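Local structure of MgGH51 (Meripilus giganteus, 6ZPV) at residues 375-387 and 391-403. The protein probably hydrolyses terminal alpha-L-arabinofuranosyl residues from arabinose-containing plant polysaccharides, as a GH51 alpha-L-arabinofuranosidase. Sequence-based numbering, arbitrary orientation.
Sequences PQIRFIATTNAWN and SPVPQSYDVHVYQ. With NAG (2-acetamido-2-deoxy-beta-D-glucopyranose), chain B; NAG (2-acetamido-2-deoxy-beta-D-glucopyranose), chain C; BMA (beta-D-mannopyranose), chain D.
Val-393 sets its CG1 at the edge of the Trp-386 indole, while CB and CG of Pro-394 rest on the methyl group of Ala-381. At Gln-395 the side-chain amide stacks on the guanidinium of Arg-378, planes 17° apart, with NE2 offset toward the rim. A water joins Phe-379 O to Gln-395 N just before the backbones close up into direct pairing. The extended side chain of Arg-378, CG anti to the backbone N (chi1 -166°), brings its NH2 to Gln-395 O at 3.0 Å, from above the carbonyl plane, and its NE to Ser-396 OG at 2.8 Å; that hydroxyl also bonds to Thr-424 on the next strand. From here the strands run parallel as neighbours in the eight-stranded sheet, consistent with the (beta/alpha)8 barrel of GH51, a clan GH-A family. Ala-381 N bonds to Ser-396 O (3.0 Å) and Asp-398 N to Ala-381 O (3.0 Å), bracketing Tyr-397. The Tyr-397 ring packs against the type II turn 384-387: Ala-385 CA sits over its face, 3.6 Å from the centroid, in a CH-pi contact, and Ala-381 CB touches CE1. Tyr-397 OH accepts a hydrogen bond from Trp-386 N (3.1 Å) and donates to a water shared with Thr-383 OG1 and Asn-384 O. The ring edge meets the indole face of Trp-386 in a T-shaped pair, the centroids of the Tyr-397 ring and the six-membered ring of Trp-386 5.1 Å apart; N-acetylglucosamine of chain B lies over the opposite indole face, so the tryptophan is sandwiched between protein and glycan. Beyond it, Asp-398 CB packs on Ile-380 CG2, and Asp-398 OD2 accepts a hydrogen bond from His-400 NE2 at 2.7 Å, met from above the carboxylate plane.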
loop_
_atom_site.group_PDB
_atom_site.type_symbol
_atom_site.label_atom_id
_atom_site.label_comp_id
_atom_site.label_asym_id
_atom_site.label_seq_id
_atom_site.Cartn_x
_atom_site.Cartn_y
_atom_site.Cartn_z
ATOM N N PRO A 375 2.779 -11.157 25.585
ATOM C CA PRO A 375 1.654 -12.096 25.841
ATOM C C PRO A 375 0.337 -11.577 25.266
ATOM O O PRO A 375 -0.600 -12.325 25.062
ATOM C CB PRO A 375 1.578 -12.179 27.335
ATOM C CG PRO A 375 2.837 -11.624 27.845
ATOM C CD PRO A 375 3.500 -10.823 26.816
ATOM N N GLN A 376 0.241 -10.248 25.062
ATOM C CA GLN A 376 -1.005 -9.568 24.628
ATOM C C GLN A 376 -1.184 -9.551 23.112
ATOM O O GLN A 376 -2.270 -9.188 22.659
ATOM C CB GLN A 376 -1.046 -8.139 25.164
ATOM C CG GLN A 376 -0.145 -7.143 24.461
ATOM C CD GLN A 376 1.333 -7.172 24.896
ATOM O OE1 GLN A 376 1.880 -8.084 25.559
ATOM N NE2 GLN A 376 2.045 -6.123 24.500
ATOM N N ILE A 377 -0.195 -9.924 22.305
ATOM C CA ILE A 377 -0.286 -9.906 20.830
ATOM C C ILE A 377 -0.877 -11.202 20.293
ATOM O O ILE A 377 -0.602 -12.258 20.840
ATOM C CB ILE A 377 1.068 -9.602 20.194
ATOM C CG1 ILE A 377 1.467 -8.165 20.544
ATOM C CG2 ILE A 377 1.051 -9.828 18.688
ATOM C CD1 ILE A 377 2.824 -7.775 19.960
ATOM N N ARG A 378 -1.731 -11.108 19.286
ATOM C CA ARG A 378 -2.256 -12.292 18.619
ATOM C C ARG A 378 -1.414 -12.591 17.380
ATOM O O ARG A 378 -1.293 -11.757 16.482
ATOM C CB ARG A 378 -3.727 -12.108 18.239
ATOM C CG ARG A 378 -4.453 -13.376 17.842
ATOM C CD ARG A 378 -5.882 -13.128 17.368
ATOM N NE ARG A 378 -6.690 -14.342 17.316
ATOM C CZ ARG A 378 -7.652 -14.673 18.155
ATOM N NH1 ARG A 378 -7.896 -13.955 19.251
ATOM N NH2 ARG A 378 -8.327 -15.826 17.934
ATOM N N PHE A 379 -0.826 -13.774 17.325
ATOM C CA PHE A 379 0.065 -14.182 16.238
ATOM C C PHE A 379 -0.686 -14.964 15.180
ATOM O O PHE A 379 -1.425 -15.923 15.479
ATOM C CB PHE A 379 1.279 -14.955 16.772
ATOM C CG PHE A 379 2.198 -14.052 17.580
ATOM C CD1 PHE A 379 3.136 -13.259 16.921
ATOM C CD2 PHE A 379 2.056 -13.904 18.941
ATOM C CE1 PHE A 379 3.932 -12.359 17.617
ATOM C CE2 PHE A 379 2.825 -12.981 19.630
ATOM C CZ PHE A 379 3.750 -12.205 18.977
ATOM N N ILE A 380 -0.461 -14.614 13.914
ATOM C CA ILE A 380 -1.202 -15.189 12.764
ATOM C C ILE A 380 -0.266 -16.098 11.966
ATOM O O ILE A 380 0.814 -15.651 11.519
ATOM C CB ILE A 380 -1.749 -14.059 11.877
ATOM C CG1 ILE A 380 -2.576 -13.032 12.636
ATOM C CG2 ILE A 380 -2.494 -14.650 10.728
ATOM C CD1 ILE A 380 -2.780 -11.740 11.939
ATOM N N ALA A 381 -0.697 -17.343 11.747
ATOM C CA ALA A 381 0.028 -18.342 10.967
ATOM C C ALA A 381 -0.303 -18.189 9.471
ATOM O O ALA A 381 -1.434 -17.806 9.113
ATOM C CB ALA A 381 -0.306 -19.714 11.484
ATOM N N THR A 382 0.653 -18.611 8.630
ATOM C CA THR A 382 0.520 -18.380 7.203
ATOM C C THR A 382 0.520 -19.647 6.363
ATOM O O THR A 382 0.363 -19.572 5.129
ATOM C CB THR A 382 1.672 -17.478 6.715
ATOM O OG1 THR A 382 2.841 -18.287 6.756
ATOM C CG2 THR A 382 1.798 -16.199 7.500
ATOM N N THR A 383 0.722 -20.822 6.970
ATOM C CA THR A 383 0.510 -22.071 6.279
ATOM C C THR A 383 -1.008 -22.265 6.002
ATOM O O THR A 383 -1.844 -21.549 6.573
ATOM C CB THR A 383 1.093 -23.234 7.092
ATOM O OG1 THR A 383 0.903 -22.998 8.498
ATOM C CG2 THR A 383 2.565 -23.426 6.787
ATOM N N ASN A 384 -1.307 -23.271 5.185
ATOM C CA ASN A 384 -2.722 -23.635 4.990
ATOM C C ASN A 384 -3.283 -24.085 6.339
ATOM O O ASN A 384 -2.563 -24.757 7.161
ATOM C CB ASN A 384 -2.841 -24.777 3.975
ATOM C CG ASN A 384 -2.378 -24.372 2.603
ATOM O OD1 ASN A 384 -2.548 -23.227 2.186
ATOM N ND2 ASN A 384 -1.826 -25.333 1.872
ATOM N N ALA A 385 -4.521 -23.778 6.593
ATOM C CA ALA A 385 -5.063 -24.016 7.932
ATOM C C ALA A 385 -4.953 -25.480 8.300
ATOM O O ALA A 385 -5.446 -26.342 7.575
ATOM C CB ALA A 385 -6.485 -23.520 7.969
ATOM N N TRP A 386 -4.304 -25.738 9.425
ATOM C CA TRP A 386 -4.277 -27.040 10.122
ATOM C C TRP A 386 -3.430 -28.112 9.456
ATOM O O TRP A 386 -3.377 -29.232 9.991
ATOM C CB TRP A 386 -5.713 -27.572 10.373
ATOM C CG TRP A 386 -6.540 -26.513 11.017
ATOM C CD1 TRP A 386 -7.608 -25.888 10.465
ATOM C CD2 TRP A 386 -6.341 -25.896 12.276
ATOM N NE1 TRP A 386 -8.074 -24.868 11.270
ATOM C CE2 TRP A 386 -7.323 -24.888 12.406
ATOM C CE3 TRP A 386 -5.430 -26.077 13.310
ATOM C CZ2 TRP A 386 -7.389 -24.072 13.520
ATOM C CZ3 TRP A 386 -5.503 -25.277 14.426
ATOM C CH2 TRP A 386 -6.475 -24.280 14.519
ATOM N N ASN A 387 -2.757 -27.808 8.372
ATOM C CA ASN A 387 -1.916 -28.793 7.659
ATOM C C ASN A 387 -0.712 -28.055 7.108
ATOM O O ASN A 387 -0.813 -27.375 6.087
ATOM C CB ASN A 387 -2.665 -29.502 6.553
ATOM C CG ASN A 387 -3.726 -30.447 7.036
ATOM O OD1 ASN A 387 -3.367 -31.527 7.540
ATOM N ND2 ASN A 387 -4.992 -30.055 6.956
ATOM N N SER A 391 2.501 -25.969 16.585
ATOM C CA SER A 391 2.598 -25.802 18.038
ATOM C C SER A 391 3.426 -24.547 18.275
ATOM O O SER A 391 4.537 -24.429 17.755
ATOM C CB SER A 391 3.308 -27.010 18.622
ATOM O OG SER A 391 3.481 -26.807 19.995
ATOM N N PRO A 392 2.966 -23.569 19.083
ATOM C CA PRO A 392 1.653 -23.557 19.738
ATOM C C PRO A 392 0.498 -23.493 18.730
ATOM O O PRO A 392 0.648 -23.139 17.568
ATOM C CB PRO A 392 1.743 -22.268 20.607
ATOM C CG PRO A 392 2.653 -21.378 19.872
ATOM C CD PRO A 392 3.678 -22.308 19.310
ATOM N N VAL A 393 -0.681 -23.855 19.211
ATOM C CA VAL A 393 -1.920 -23.812 18.392
ATOM C C VAL A 393 -2.135 -22.380 17.950
ATOM O O VAL A 393 -2.163 -21.444 18.751
ATOM C CB VAL A 393 -3.127 -24.348 19.175
ATOM C CG1 VAL A 393 -4.420 -24.158 18.348
ATOM C CG2 VAL A 393 -2.964 -25.789 19.556
ATOM N N PRO A 394 -2.199 -22.115 16.617
ATOM C CA PRO A 394 -2.428 -20.766 16.145
ATOM C C PRO A 394 -3.808 -20.267 16.559
ATOM O O PRO A 394 -4.797 -20.951 16.294
ATOM C CB PRO A 394 -2.312 -20.841 14.630
ATOM C CG PRO A 394 -1.663 -22.119 14.353
ATOM C CD PRO A 394 -2.014 -23.042 15.496
ATOM N N GLN A 395 -3.840 -19.011 17.035
ATOM C CA GLN A 395 -5.143 -18.381 17.270
ATOM C C GLN A 395 -5.775 -17.870 15.989
ATOM O O GLN A 395 -7.011 -17.677 15.989
ATOM C CB GLN A 395 -4.979 -17.253 18.263
ATOM C CG GLN A 395 -4.515 -17.726 19.622
ATOM C CD GLN A 395 -4.693 -16.602 20.580
ATOM O OE1 GLN A 395 -3.827 -15.709 20.693
ATOM N NE2 GLN A 395 -5.843 -16.642 21.240
ATOM N N SER A 396 -4.999 -17.628 14.959
ATOM C CA SER A 396 -5.494 -17.118 13.671
ATOM C C SER A 396 -4.666 -17.686 12.527
ATOM O O SER A 396 -3.439 -17.949 12.688
ATOM C CB SER A 396 -5.440 -15.634 13.640
ATOM O OG SER A 396 -6.246 -14.983 14.594
ATOM N N TYR A 397 -5.297 -17.768 11.372
ATOM C CA TYR A 397 -4.660 -18.081 10.086
ATOM C C TYR A 397 -4.998 -16.987 9.067
ATOM O O TYR A 397 -6.121 -16.453 9.085
ATOM C CB TYR A 397 -5.165 -19.404 9.505
ATOM C CG TYR A 397 -4.463 -20.632 10.044
ATOM C CD1 TYR A 397 -3.228 -21.002 9.520
ATOM C CD2 TYR A 397 -4.975 -21.451 11.033
ATOM C CE1 TYR A 397 -2.548 -22.120 9.933
ATOM C CE2 TYR A 397 -4.293 -22.571 11.470
ATOM C CZ TYR A 397 -3.070 -22.926 10.918
ATOM O OH TYR A 397 -2.447 -24.073 11.300
ATOM N N ASP A 398 -4.046 -16.707 8.167
ATOM C CA ASP A 398 -4.186 -15.831 7.017
ATOM C C ASP A 398 -4.447 -16.695 5.784
ATOM O O ASP A 398 -3.605 -17.554 5.437
ATOM C CB ASP A 398 -2.950 -14.957 6.816
ATOM C CG ASP A 398 -3.066 -13.949 5.678
ATOM O OD1 ASP A 398 -4.181 -13.907 5.076
ATOM O OD2 ASP A 398 -2.061 -13.256 5.369
ATOM N N VAL A 399 -5.599 -16.493 5.149
ATOM C CA VAL A 399 -6.037 -17.216 3.927
ATOM C C VAL A 399 -5.982 -16.264 2.751
ATOM O O VAL A 399 -6.544 -15.145 2.810
ATOM C CB VAL A 399 -7.466 -17.761 4.159
ATOM C CG1 VAL A 399 -7.964 -18.527 2.962
ATOM C CG2 VAL A 399 -7.572 -18.579 5.418
ATOM N N HIS A 400 -5.348 -16.683 1.649
ATOM C CA HIS A 400 -5.256 -15.891 0.412
ATOM C C HIS A 400 -5.976 -16.618 -0.712
ATOM O O HIS A 400 -5.793 -17.821 -0.847
ATOM C CB HIS A 400 -3.784 -15.697 -0.020
ATOM C CG HIS A 400 -2.941 -14.993 0.994
ATOM N ND1 HIS A 400 -1.569 -14.885 0.837
ATOM C CD2 HIS A 400 -3.250 -14.368 2.151
ATOM C CE1 HIS A 400 -1.098 -14.225 1.880
ATOM N NE2 HIS A 400 -2.077 -13.890 2.703
ATOM N N VAL A 401 -6.692 -15.899 -1.563
ATOM C CA VAL A 401 -7.267 -16.526 -2.782
ATOM C C VAL A 401 -7.337 -15.518 -3.931
ATOM O O VAL A 401 -7.915 -14.429 -3.779
ATOM C CB VAL A 401 -8.623 -17.197 -2.507
ATOM C CG1 VAL A 401 -9.709 -16.227 -2.054
ATOM C CG2 VAL A 401 -9.059 -17.982 -3.731
ATOM N N TYR A 402 -6.831 -15.929 -5.067
ATOM C CA TYR A 402 -6.978 -15.249 -6.362
ATOM C C TYR A 402 -7.724 -16.173 -7.285
ATOM O O TYR A 402 -7.334 -17.332 -7.472
ATOM C CB TYR A 402 -5.609 -14.873 -6.910
ATOM C CG TYR A 402 -4.871 -13.899 -6.023
ATOM C CD1 TYR A 402 -5.215 -12.569 -5.979
ATOM C CD2 TYR A 402 -3.858 -14.339 -5.209
ATOM C CE1 TYR A 402 -4.560 -11.692 -5.133
ATOM C CE2 TYR A 402 -3.219 -13.462 -4.357
ATOM C CZ TYR A 402 -3.561 -12.133 -4.301
ATOM O OH TYR A 402 -2.907 -11.207 -3.514
ATOM N N GLN A 403 -8.839 -15.695 -7.858
ATOM C CA GLN A 403 -9.774 -16.603 -8.564
ATOM C C GLN A 403 -10.574 -15.828 -9.595
ATOM O O GLN A 403 -10.357 -14.613 -9.820
ATOM C CB GLN A 403 -10.605 -17.388 -7.548
ATOM C CG GLN A 403 -10.232 -18.843 -7.386
ATOM C CD GLN A 403 -10.416 -19.701 -8.622
ATOM O OE1 GLN A 403 -11.043 -19.256 -9.590
ATOM N NE2 GLN A 403 -9.860 -20.914 -8.625
HETATM C C1 NAG B . -10.944 -26.403 14.600
HETATM C C2 NAG B . -9.676 -27.163 15.063
HETATM C C3 NAG B . -8.873 -27.810 13.954
HETATM C C4 NAG B . -9.654 -28.536 12.918
HETATM C C5 NAG B . -10.826 -27.638 12.533
HETATM C C6 NAG B . -11.804 -28.368 11.592
HETATM C C7 NAG B . -9.017 -26.211 17.216
HETATM C C8 NAG B . -8.247 -25.106 17.951
HETATM N N2 NAG B . -8.857 -26.323 15.920
HETATM O O3 NAG B . -7.814 -28.639 14.489
HETATM O O4 NAG B . -8.963 -28.806 11.696
HETATM O O5 NAG B . -11.621 -27.265 13.631
HETATM O O6 NAG B . -12.210 -29.615 12.162
HETATM O O7 NAG B . -9.702 -27.023 17.844
HETATM C C1 NAG C . -8.416 -30.089 11.528
HETATM C C2 NAG C . -8.179 -30.334 10.045
HETATM C C3 NAG C . -7.547 -31.664 9.831
HETATM C C4 NAG C . -6.262 -31.659 10.667
HETATM C C5 NAG C . -6.492 -31.215 12.122
HETATM C C6 NAG C . -5.189 -31.062 12.953
HETATM C C7 NAG C . -9.690 -29.303 8.421
HETATM C C8 NAG C . -11.073 -29.394 7.769
HETATM N N2 NAG C . -9.451 -30.222 9.318
HETATM O O3 NAG C . -7.182 -31.768 8.447
HETATM O O4 NAG C . -5.726 -32.992 10.799
HETATM O O5 NAG C . -7.147 -29.970 12.179
HETATM O O6 NAG C . -5.316 -30.561 14.310
HETATM O O7 NAG C . -8.945 -28.383 8.139
HETATM C C1 BMA D . -4.748 -33.417 9.885
HETATM C C2 BMA D . -3.912 -34.496 10.612
HETATM C C3 BMA D . -2.923 -35.116 9.639
HETATM C C4 BMA D . -3.626 -35.665 8.394
HETATM C C5 BMA D . -4.525 -34.605 7.796
HETATM C C6 BMA D . -5.397 -35.211 6.675
HETATM O O2 BMA D . -4.737 -35.530 11.200
HETATM O O3 BMA D . -2.218 -36.196 10.280
HETATM O O4 BMA D . -2.717 -36.160 7.427
HETATM O O5 BMA D . -5.429 -34.091 8.780
HETATM O O6 BMA D . -5.954 -34.095 5.939
HETATM O O HOH W 1 -3.009 -13.674 22.028
HETATM O O HOH W 2 -1.440 -17.534 17.695
HETATM O O HOH W 3 -1.333 -15.588 19.624
HETATM O O HOH W 4 -1.180 -17.461 4.064
HETATM O O HOH W 5 -0.826 -24.946 9.335
HETATM O O HOH W 6 -4.152 -20.198 5.995
#